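PDB 4GWJ: platelet aggregation factor Sm-hPAF, which binds fucose-containing glycans through its N-terminal lectin domain, the part present here, and probably lyses host cells by forming cholesterol-dependent pores. Local coordinates for residues 22-27 against 46-51. The protein carries 2 engineered substitutions. Residues are numbered along the deposited sequence; the frame is centred on the assembly and turned at random.
Sequences STAHGG and VTHTNF. Engineered in segment 22-27: His25 (natural residue Tyr). With NAG (2-acetamido-2-deoxy-beta-D-glucopyranose), chain B; FUC (alpha-L-fucopyranose), chain C.
His25, an engineered residue, points the ND1 edge of its imidazole at one face of the His48 ring, with the planes at 62° and ND1 3.7 Å from His48 NE2. With chi1 at -157°, His48 CG lies roughly opposite the backbone N, and the ring reaches out so that ND1 faces Thr49 O and NE2 the fucose. His48 ND1 donates to Thr49 O at 2.8 Å, nearly in the ring plane. His48 NE2 and FUC O4 form an almost straight hydrogen bond of 2.6 Å. Imidazole suits this place because both nitrogens are used at once: one bond to the backbone fixes the ring's rotation while the other grips the sugar. FUC C6 lies over a face of His25, and the edge of Phe51 approaches FUC O3. Arg75 and Arg83 are also hydrogen-bonded to the fucose.

Behind the rings, residues 22-27 and 46-51, two parts of the long connection between strands 17-20 and 56-61, are joined by backbone bonds, Ala24 N to His48 O (3.0 Å) and His48 N to Gly27 O (3.0 Å). A type I' turn from Ala24 to Gly27 reverses the chain; both central residues, His25 and Gly26, have positive phi, which glycine tolerates easily. Ala24 is small enough for CB to sit against Thr49 O and Asn50 OD1. Ser22 OG accepts the N-H of Asn50 (OG to N 2.8 Å) and is also hydrogen-bonded to Glu52 OE2. Together the two segments form part of the fucose-binding pocket of an F5/8 type C, fucolectin-like beta-sandwich.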
# COMPACT_ATOMS: atom_id res chain seq x y z
N SER A 22 6.31 10.34 5.61
CA SER A 22 6.19 11.15 6.81
C SER A 22 5.00 10.57 7.58
O SER A 22 4.18 9.78 6.99
CB SER A 22 5.94 12.64 6.51
OG SER A 22 4.71 12.82 5.68
N THR A 23 4.77 11.02 8.82
CA THR A 23 3.68 10.54 9.60
C THR A 23 2.91 11.66 10.16
O THR A 23 3.57 12.57 10.76
CB THR A 23 4.17 9.52 10.75
OG1 THR A 23 4.89 8.44 10.12
CG2 THR A 23 2.98 9.04 11.58
N ALA A 24 1.60 11.71 10.08
CA ALA A 24 0.76 12.75 10.63
C ALA A 24 -0.43 12.12 11.36
O ALA A 24 -0.77 10.92 11.08
CB ALA A 24 0.23 13.72 9.57
N HIS A 25 -1.05 12.84 12.30
CA HIS A 25 -2.22 12.38 12.99
C HIS A 25 -2.04 11.00 13.60
O HIS A 25 -3.03 10.25 13.78
CB HIS A 25 -3.43 12.35 11.98
CG HIS A 25 -3.86 13.73 11.61
ND1 HIS A 25 -3.80 14.26 10.35
CD2 HIS A 25 -4.26 14.71 12.43
CE1 HIS A 25 -4.19 15.58 10.43
NE2 HIS A 25 -4.55 15.80 11.68
N GLY A 26 -0.83 10.63 14.02
CA GLY A 26 -0.57 9.35 14.65
C GLY A 26 -0.68 8.13 13.68
O GLY A 26 -0.68 7.02 14.17
N GLY A 27 -0.75 8.40 12.38
CA GLY A 27 -1.10 7.26 11.45
C GLY A 27 0.10 6.43 11.00
O GLY A 27 0.55 6.40 9.83
N VAL A 46 -5.56 2.79 10.16
CA VAL A 46 -5.33 3.41 8.86
C VAL A 46 -4.11 4.32 8.99
O VAL A 46 -3.99 5.07 10.00
CB VAL A 46 -6.56 4.25 8.44
CG1 VAL A 46 -6.35 5.03 7.08
CG2 VAL A 46 -7.89 3.33 8.39
N THR A 47 -3.28 4.27 7.96
CA THR A 47 -2.02 5.11 8.02
C THR A 47 -2.33 6.57 7.64
O THR A 47 -3.44 6.89 7.13
CB THR A 47 -0.98 4.60 7.03
OG1 THR A 47 -1.48 4.80 5.66
CG2 THR A 47 -0.63 3.09 7.20
N HIS A 48 -1.35 7.50 7.85
CA HIS A 48 -1.50 8.88 7.36
C HIS A 48 -0.20 9.57 7.31
O HIS A 48 0.56 9.53 8.33
CB HIS A 48 -2.42 9.60 8.41
CG HIS A 48 -3.18 10.81 7.90
ND1 HIS A 48 -2.61 11.83 7.19
CD2 HIS A 48 -4.54 11.10 8.07
CE1 HIS A 48 -3.59 12.73 6.90
NE2 HIS A 48 -4.77 12.30 7.42
N THR A 49 0.15 10.07 6.15
CA THR A 49 1.40 10.84 6.03
C THR A 49 0.99 12.36 6.18
O THR A 49 -0.17 12.76 6.29
CB THR A 49 2.07 10.71 4.64
OG1 THR A 49 1.20 11.27 3.61
CG2 THR A 49 2.29 9.21 4.23
N ASN A 50 2.03 13.24 6.15
CA ASN A 50 1.72 14.64 6.07
C ASN A 50 1.06 14.93 4.69
O ASN A 50 1.12 14.12 3.74
CB ASN A 50 3.01 15.38 6.02
CG ASN A 50 3.70 15.34 7.42
OD1 ASN A 50 3.06 15.15 8.41
ND2 ASN A 50 4.98 15.67 7.42
N PHE A 51 0.40 16.08 4.61
CA PHE A 51 0.04 16.65 3.28
C PHE A 51 1.37 17.05 2.66
O PHE A 51 2.16 17.91 3.23
CB PHE A 51 -0.83 17.87 3.43
CG PHE A 51 -2.24 17.64 3.80
CD1 PHE A 51 -3.28 17.89 2.80
CD2 PHE A 51 -2.63 17.19 5.06
CE1 PHE A 51 -4.58 17.65 3.20
CE2 PHE A 51 -3.94 16.88 5.37
CZ PHE A 51 -4.93 17.14 4.44
C1 NAG B . -7.32 16.82 14.29
C2 NAG B . -8.21 16.47 13.07
C3 NAG B . -9.13 15.29 13.35
C4 NAG B . -8.72 14.26 14.40
C5 NAG B . -7.91 14.85 15.56
C6 NAG B . -7.52 13.89 16.64
C7 NAG B . -8.33 17.81 10.94
C8 NAG B . -9.15 18.70 10.03
N2 NAG B . -8.76 17.57 12.28
O1 NAG B . -6.30 17.70 14.02
O3 NAG B . -9.89 14.72 12.27
O4 NAG B . -9.84 13.61 14.89
O5 NAG B . -6.92 15.68 15.02
O6 NAG B . -6.71 12.88 16.08
O7 NAG B . -7.32 17.19 10.56
C1 FUC C . -10.31 14.10 8.64
C2 FUC C . -9.69 14.91 7.49
C3 FUC C . -8.28 15.41 7.77
C4 FUC C . -7.48 14.29 8.43
C5 FUC C . -8.14 13.71 9.66
C6 FUC C . -7.48 12.63 10.49
O2 FUC C . -10.66 15.78 6.93
O3 FUC C . -7.67 16.03 6.74
O4 FUC C . -7.18 13.36 7.38
O5 FUC C . -9.44 13.11 9.22